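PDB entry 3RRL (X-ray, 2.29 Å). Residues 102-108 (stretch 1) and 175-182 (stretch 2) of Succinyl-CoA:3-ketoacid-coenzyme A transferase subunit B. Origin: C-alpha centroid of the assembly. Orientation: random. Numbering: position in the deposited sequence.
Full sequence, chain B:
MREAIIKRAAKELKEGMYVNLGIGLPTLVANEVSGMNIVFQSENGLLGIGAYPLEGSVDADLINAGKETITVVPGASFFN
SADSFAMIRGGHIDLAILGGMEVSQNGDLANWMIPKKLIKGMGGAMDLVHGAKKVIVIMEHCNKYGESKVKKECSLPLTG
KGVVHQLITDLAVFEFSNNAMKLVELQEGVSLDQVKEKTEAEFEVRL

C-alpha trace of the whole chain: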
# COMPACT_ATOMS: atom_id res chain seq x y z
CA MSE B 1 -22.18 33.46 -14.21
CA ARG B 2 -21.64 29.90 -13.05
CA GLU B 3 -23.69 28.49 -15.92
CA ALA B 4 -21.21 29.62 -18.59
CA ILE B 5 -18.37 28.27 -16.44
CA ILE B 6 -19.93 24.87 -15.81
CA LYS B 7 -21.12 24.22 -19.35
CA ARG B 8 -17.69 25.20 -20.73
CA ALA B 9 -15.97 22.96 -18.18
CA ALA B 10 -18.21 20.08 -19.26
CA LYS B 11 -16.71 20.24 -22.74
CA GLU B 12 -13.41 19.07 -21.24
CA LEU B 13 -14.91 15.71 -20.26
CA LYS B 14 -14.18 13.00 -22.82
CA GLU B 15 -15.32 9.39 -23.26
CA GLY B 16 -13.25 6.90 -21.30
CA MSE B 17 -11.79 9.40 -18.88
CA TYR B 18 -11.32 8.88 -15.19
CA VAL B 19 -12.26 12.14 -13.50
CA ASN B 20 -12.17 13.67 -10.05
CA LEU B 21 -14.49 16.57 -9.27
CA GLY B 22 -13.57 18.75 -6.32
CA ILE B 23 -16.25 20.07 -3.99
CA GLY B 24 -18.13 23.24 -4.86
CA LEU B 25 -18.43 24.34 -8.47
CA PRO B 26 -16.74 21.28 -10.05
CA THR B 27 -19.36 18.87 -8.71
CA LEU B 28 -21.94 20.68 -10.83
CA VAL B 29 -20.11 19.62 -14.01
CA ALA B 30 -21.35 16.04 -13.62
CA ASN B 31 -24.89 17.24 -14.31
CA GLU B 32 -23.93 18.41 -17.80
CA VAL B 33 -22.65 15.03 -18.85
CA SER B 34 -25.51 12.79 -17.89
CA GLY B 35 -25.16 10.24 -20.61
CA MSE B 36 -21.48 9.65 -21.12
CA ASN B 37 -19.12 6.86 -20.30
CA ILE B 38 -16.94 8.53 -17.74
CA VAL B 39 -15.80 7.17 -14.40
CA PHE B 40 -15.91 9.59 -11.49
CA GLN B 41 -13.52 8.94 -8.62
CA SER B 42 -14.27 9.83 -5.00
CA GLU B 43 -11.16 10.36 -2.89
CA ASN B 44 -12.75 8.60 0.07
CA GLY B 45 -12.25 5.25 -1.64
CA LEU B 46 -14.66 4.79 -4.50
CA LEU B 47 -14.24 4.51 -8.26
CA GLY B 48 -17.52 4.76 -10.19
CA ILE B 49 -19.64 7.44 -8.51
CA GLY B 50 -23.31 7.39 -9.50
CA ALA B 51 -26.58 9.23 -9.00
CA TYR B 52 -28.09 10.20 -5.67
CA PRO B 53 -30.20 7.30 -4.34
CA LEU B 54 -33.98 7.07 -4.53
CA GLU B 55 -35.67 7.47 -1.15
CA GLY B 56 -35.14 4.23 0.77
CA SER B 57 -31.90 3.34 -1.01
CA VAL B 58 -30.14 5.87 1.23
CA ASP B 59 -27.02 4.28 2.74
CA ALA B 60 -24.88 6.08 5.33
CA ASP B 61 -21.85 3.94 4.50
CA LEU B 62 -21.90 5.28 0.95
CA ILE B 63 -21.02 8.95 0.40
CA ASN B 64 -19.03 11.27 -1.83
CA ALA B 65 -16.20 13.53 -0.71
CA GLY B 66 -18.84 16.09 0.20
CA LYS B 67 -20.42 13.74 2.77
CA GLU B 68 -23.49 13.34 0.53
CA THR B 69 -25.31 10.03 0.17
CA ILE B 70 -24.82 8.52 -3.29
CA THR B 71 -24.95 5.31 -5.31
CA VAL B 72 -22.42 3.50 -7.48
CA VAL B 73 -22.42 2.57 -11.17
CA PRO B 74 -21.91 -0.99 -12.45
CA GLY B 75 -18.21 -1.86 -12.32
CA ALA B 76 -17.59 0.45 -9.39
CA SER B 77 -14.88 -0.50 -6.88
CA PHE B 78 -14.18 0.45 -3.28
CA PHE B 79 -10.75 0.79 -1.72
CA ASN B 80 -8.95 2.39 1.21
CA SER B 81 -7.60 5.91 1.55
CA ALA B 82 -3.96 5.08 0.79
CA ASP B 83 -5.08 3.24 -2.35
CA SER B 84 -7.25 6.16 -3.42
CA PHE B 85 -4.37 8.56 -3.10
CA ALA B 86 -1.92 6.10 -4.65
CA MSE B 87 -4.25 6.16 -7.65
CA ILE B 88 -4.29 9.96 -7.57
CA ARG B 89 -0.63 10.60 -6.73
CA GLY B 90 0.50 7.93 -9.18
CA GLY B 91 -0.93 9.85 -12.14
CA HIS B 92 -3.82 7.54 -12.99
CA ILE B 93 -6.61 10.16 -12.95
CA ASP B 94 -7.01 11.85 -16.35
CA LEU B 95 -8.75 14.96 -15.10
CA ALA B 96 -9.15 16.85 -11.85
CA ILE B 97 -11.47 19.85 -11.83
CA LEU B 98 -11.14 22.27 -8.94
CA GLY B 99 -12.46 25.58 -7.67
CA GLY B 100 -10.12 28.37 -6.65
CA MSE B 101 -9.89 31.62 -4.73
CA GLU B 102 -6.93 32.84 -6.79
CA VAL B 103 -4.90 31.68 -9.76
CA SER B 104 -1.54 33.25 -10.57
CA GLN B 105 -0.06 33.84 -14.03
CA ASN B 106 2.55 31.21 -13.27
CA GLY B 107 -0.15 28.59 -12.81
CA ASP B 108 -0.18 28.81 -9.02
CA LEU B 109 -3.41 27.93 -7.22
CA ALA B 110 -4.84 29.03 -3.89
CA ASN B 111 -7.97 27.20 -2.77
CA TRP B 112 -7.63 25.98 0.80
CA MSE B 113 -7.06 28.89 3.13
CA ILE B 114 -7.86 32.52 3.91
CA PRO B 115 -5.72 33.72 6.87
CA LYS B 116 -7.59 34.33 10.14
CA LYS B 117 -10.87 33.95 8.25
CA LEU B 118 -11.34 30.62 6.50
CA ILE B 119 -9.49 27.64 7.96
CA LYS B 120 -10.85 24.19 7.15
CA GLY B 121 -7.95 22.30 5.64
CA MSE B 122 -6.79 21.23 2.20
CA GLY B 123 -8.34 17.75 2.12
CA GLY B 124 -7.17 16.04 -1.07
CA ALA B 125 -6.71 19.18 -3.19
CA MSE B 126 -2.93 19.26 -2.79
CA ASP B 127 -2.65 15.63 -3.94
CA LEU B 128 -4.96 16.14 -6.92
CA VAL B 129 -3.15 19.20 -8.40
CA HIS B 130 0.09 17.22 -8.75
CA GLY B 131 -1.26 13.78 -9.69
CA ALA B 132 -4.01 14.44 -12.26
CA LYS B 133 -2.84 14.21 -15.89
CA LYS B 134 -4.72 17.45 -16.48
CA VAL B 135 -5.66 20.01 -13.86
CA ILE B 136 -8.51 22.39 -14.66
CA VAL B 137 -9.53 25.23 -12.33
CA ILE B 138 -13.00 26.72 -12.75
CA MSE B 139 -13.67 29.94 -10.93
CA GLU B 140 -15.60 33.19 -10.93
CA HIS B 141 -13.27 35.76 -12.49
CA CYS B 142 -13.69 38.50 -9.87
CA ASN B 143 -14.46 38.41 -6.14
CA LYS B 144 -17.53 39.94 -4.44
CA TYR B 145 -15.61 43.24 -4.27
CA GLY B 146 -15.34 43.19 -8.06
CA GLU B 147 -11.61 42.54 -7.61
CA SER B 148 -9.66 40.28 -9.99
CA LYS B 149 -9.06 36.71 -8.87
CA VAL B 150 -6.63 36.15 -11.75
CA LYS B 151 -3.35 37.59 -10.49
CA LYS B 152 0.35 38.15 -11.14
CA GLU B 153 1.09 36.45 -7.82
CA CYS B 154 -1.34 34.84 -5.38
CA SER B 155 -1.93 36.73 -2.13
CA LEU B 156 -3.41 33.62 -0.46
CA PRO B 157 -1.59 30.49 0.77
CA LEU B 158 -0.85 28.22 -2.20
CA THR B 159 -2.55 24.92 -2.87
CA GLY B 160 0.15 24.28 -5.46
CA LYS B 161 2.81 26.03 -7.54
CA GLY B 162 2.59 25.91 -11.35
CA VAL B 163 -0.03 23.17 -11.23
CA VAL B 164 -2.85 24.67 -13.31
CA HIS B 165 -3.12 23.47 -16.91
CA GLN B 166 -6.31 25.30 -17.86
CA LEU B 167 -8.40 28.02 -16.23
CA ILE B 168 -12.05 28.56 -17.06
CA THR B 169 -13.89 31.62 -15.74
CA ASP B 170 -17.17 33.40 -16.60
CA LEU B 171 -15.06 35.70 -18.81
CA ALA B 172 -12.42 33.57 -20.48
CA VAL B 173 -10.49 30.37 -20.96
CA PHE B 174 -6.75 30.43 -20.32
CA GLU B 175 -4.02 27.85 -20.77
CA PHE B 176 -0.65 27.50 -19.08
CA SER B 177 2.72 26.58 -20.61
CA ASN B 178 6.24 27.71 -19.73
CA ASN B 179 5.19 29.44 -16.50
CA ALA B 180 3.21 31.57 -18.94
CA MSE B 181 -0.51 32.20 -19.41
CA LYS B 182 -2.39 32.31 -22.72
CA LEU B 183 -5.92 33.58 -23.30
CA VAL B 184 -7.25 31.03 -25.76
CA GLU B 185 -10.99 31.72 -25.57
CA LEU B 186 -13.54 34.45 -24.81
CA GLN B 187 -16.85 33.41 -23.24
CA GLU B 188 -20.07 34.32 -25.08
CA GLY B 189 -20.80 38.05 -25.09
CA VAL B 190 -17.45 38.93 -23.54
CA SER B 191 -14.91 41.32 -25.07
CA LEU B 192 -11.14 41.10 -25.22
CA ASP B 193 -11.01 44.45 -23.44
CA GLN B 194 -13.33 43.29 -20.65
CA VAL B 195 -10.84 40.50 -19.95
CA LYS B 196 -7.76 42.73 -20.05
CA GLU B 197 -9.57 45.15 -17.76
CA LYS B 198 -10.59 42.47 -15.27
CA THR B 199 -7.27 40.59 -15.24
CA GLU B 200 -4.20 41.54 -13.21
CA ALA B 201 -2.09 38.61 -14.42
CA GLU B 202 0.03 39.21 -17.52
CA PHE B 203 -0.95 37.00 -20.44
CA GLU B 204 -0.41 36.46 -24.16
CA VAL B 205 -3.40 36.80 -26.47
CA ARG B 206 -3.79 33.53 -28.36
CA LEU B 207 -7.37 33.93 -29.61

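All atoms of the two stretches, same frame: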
# COMPACT_ATOMS: atom_id res chain seq x y z
N GLU B 102 -7.82 32.10 -5.92
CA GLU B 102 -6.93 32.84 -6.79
C GLU B 102 -6.17 31.89 -7.70
O GLU B 102 -5.88 30.78 -7.33
CB GLU B 102 -5.90 33.63 -5.98
CG GLU B 102 -6.39 34.89 -5.32
CD GLU B 102 -5.34 35.48 -4.41
OE1 GLU B 102 -4.32 34.82 -4.19
OE2 GLU B 102 -5.52 36.60 -3.92
N VAL B 103 -5.83 32.36 -8.89
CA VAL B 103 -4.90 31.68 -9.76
C VAL B 103 -3.88 32.70 -10.23
O VAL B 103 -4.25 33.77 -10.66
CB VAL B 103 -5.56 31.04 -10.96
CG1 VAL B 103 -4.54 30.37 -11.82
CG2 VAL B 103 -6.63 30.07 -10.52
N SER B 104 -2.61 32.37 -10.13
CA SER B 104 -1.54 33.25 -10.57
C SER B 104 -1.14 32.98 -12.01
O SER B 104 -1.45 31.95 -12.56
CB SER B 104 -0.34 33.14 -9.64
OG SER B 104 0.57 32.19 -10.13
N GLN B 105 -0.46 33.93 -12.63
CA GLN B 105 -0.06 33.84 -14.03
C GLN B 105 0.91 32.69 -14.27
O GLN B 105 1.04 32.21 -15.38
CB GLN B 105 0.51 35.16 -14.55
CG GLN B 105 1.95 35.40 -14.23
CD GLN B 105 2.38 36.82 -14.51
OE1 GLN B 105 1.57 37.73 -14.54
NE2 GLN B 105 3.66 37.00 -14.72
N ASN B 106 1.60 32.29 -13.22
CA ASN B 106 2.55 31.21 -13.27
C ASN B 106 1.89 29.85 -13.14
O ASN B 106 2.55 28.84 -13.20
CB ASN B 106 3.60 31.39 -12.18
CG ASN B 106 4.40 30.13 -11.93
OD1 ASN B 106 4.92 29.52 -12.85
ND2 ASN B 106 4.48 29.73 -10.67
N GLY B 107 0.57 29.83 -12.99
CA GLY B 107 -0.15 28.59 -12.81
C GLY B 107 -0.33 28.16 -11.36
O GLY B 107 -0.73 27.05 -11.10
N ASP B 108 0.01 29.04 -10.43
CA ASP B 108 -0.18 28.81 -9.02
C ASP B 108 -1.65 28.82 -8.65
O ASP B 108 -2.44 29.53 -9.25
CB ASP B 108 0.53 29.88 -8.21
CG ASP B 108 2.00 29.92 -8.47
OD1 ASP B 108 2.51 29.02 -9.15
OD2 ASP B 108 2.66 30.86 -8.01
N GLU B 175 -4.88 29.02 -20.87
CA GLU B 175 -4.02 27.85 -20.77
C GLU B 175 -2.65 28.23 -20.23
O GLU B 175 -2.24 29.39 -20.31
CB GLU B 175 -3.91 27.14 -22.12
CG GLU B 175 -5.18 26.41 -22.51
CD GLU B 175 -5.13 25.79 -23.89
OE1 GLU B 175 -4.11 25.96 -24.59
OE2 GLU B 175 -6.13 25.13 -24.28
N PHE B 176 -1.95 27.26 -19.68
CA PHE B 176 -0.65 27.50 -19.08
C PHE B 176 0.43 26.63 -19.70
O PHE B 176 0.28 25.41 -19.77
CB PHE B 176 -0.71 27.27 -17.56
CG PHE B 176 -1.55 28.27 -16.84
CD1 PHE B 176 -2.91 28.05 -16.64
CD2 PHE B 176 -0.99 29.45 -16.38
CE1 PHE B 176 -3.69 28.98 -15.99
CE2 PHE B 176 -1.77 30.37 -15.72
CZ PHE B 176 -3.12 30.14 -15.53
N SER B 177 1.50 27.27 -20.18
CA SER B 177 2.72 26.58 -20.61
C SER B 177 3.90 27.50 -20.37
O SER B 177 3.81 28.71 -20.60
CB SER B 177 2.66 26.24 -22.10
OG SER B 177 1.49 25.51 -22.41
N ASN B 178 5.03 26.93 -19.93
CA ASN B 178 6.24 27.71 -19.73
C ASN B 178 6.09 28.81 -18.68
O ASN B 178 6.51 29.95 -18.90
CB ASN B 178 6.70 28.32 -21.06
CG ASN B 178 6.69 27.32 -22.20
OD1 ASN B 178 5.93 27.45 -23.16
ND2 ASN B 178 7.54 26.30 -22.09
N ASN B 179 5.46 28.47 -17.56
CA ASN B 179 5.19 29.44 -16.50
C ASN B 179 4.53 30.69 -17.07
O ASN B 179 4.70 31.80 -16.55
CB ASN B 179 6.49 29.81 -15.77
N ALA B 180 3.77 30.48 -18.14
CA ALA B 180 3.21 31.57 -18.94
C ALA B 180 1.76 31.29 -19.30
O ALA B 180 1.38 30.16 -19.60
CB ALA B 180 4.04 31.77 -20.19
N MSE B 181 0.94 32.34 -19.28
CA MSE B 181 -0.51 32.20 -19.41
C MSE B 181 -1.03 32.72 -20.74
O MSE B 181 -0.74 33.86 -21.12
CB MSE B 181 -1.20 32.93 -18.26
CG MSE B 181 -2.68 32.69 -18.18
SE MSE B 181 -3.41 33.63 -16.65
CE MSE B 181 -5.11 32.72 -16.46
N LYS B 182 -1.81 31.90 -21.44
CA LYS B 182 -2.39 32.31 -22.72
C LYS B 182 -3.91 32.39 -22.64
O LYS B 182 -4.56 31.48 -22.13
CB LYS B 182 -1.99 31.33 -23.83
CG LYS B 182 -0.49 31.17 -24.04
CD LYS B 182 -0.21 29.91 -24.85
CE LYS B 182 1.29 29.70 -25.11
NZ LYS B 182 1.85 30.57 -26.20

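This is a small contact between a type I turn with its leading strand and a beta hairpin, in which the ring of Phe176 packs against the backbone of a tight loop and no hydrogen bond joins the modelled atoms of the two stretches. Each side has its own internal hydrogen bonds. In the first, strand 102-104 runs into a type I turn from Ser104 to Gly107, closed by Gly107 N to Ser104 O at 3.0 Å, while Ser104 N to Asp108 O, also 3.0 Å, ties the wider loop. The CA-to-CB bond of Ser104 points away from the partner, and its OG works inside its own loop, accepting from Asn106 N at 3.3 Å and from Asp108 N at 3.2 Å. In the second, a hairpin pairs Glu175 with Lys182 through two 2.8 Å bonds, Glu175 N to Lys182 O and Lys182 N to Glu175 O, and the CA-to-CB bonds of Phe176 and Met181 point toward the loop.

The loop meets Phe176 chiefly with backbone atoms. Gly107 CA lies over one ring face, 4.1 Å from the centroid, a CH-pi contact. The backbone calls for glycine here: at phi/psi 91/9 a CB would be jammed against the carbonyl O of Asn106, whereas the ring alone would not exclude an ideal CB, 3.8 Å from Phe176 CD2. Gln105 O approaches the ring edge, 3.4 Å from Phe176 CE2, where the partial positive charge of aromatic hydrogens favours a carbonyl oxygen. Val103 adds the apolar part, its CG1 4.0 Å from Phe176 CZ.

The same carbonyl reaches the second hairpin strand, with Gln105 O 3.7 Å from CB of Met181, a selenomethionine. At the hairpin tip, Asn106 OD1 comes within 3.3 Å of Asn179 CB; the Asn179 side chain is modelled only to CB, so its polar end cannot be assigned a role. The rule is economical: a tight turn, held by its own hydrogen bonds and with glycine at its last position, lets backbone CA and carbonyl atoms pack against one aromatic ring.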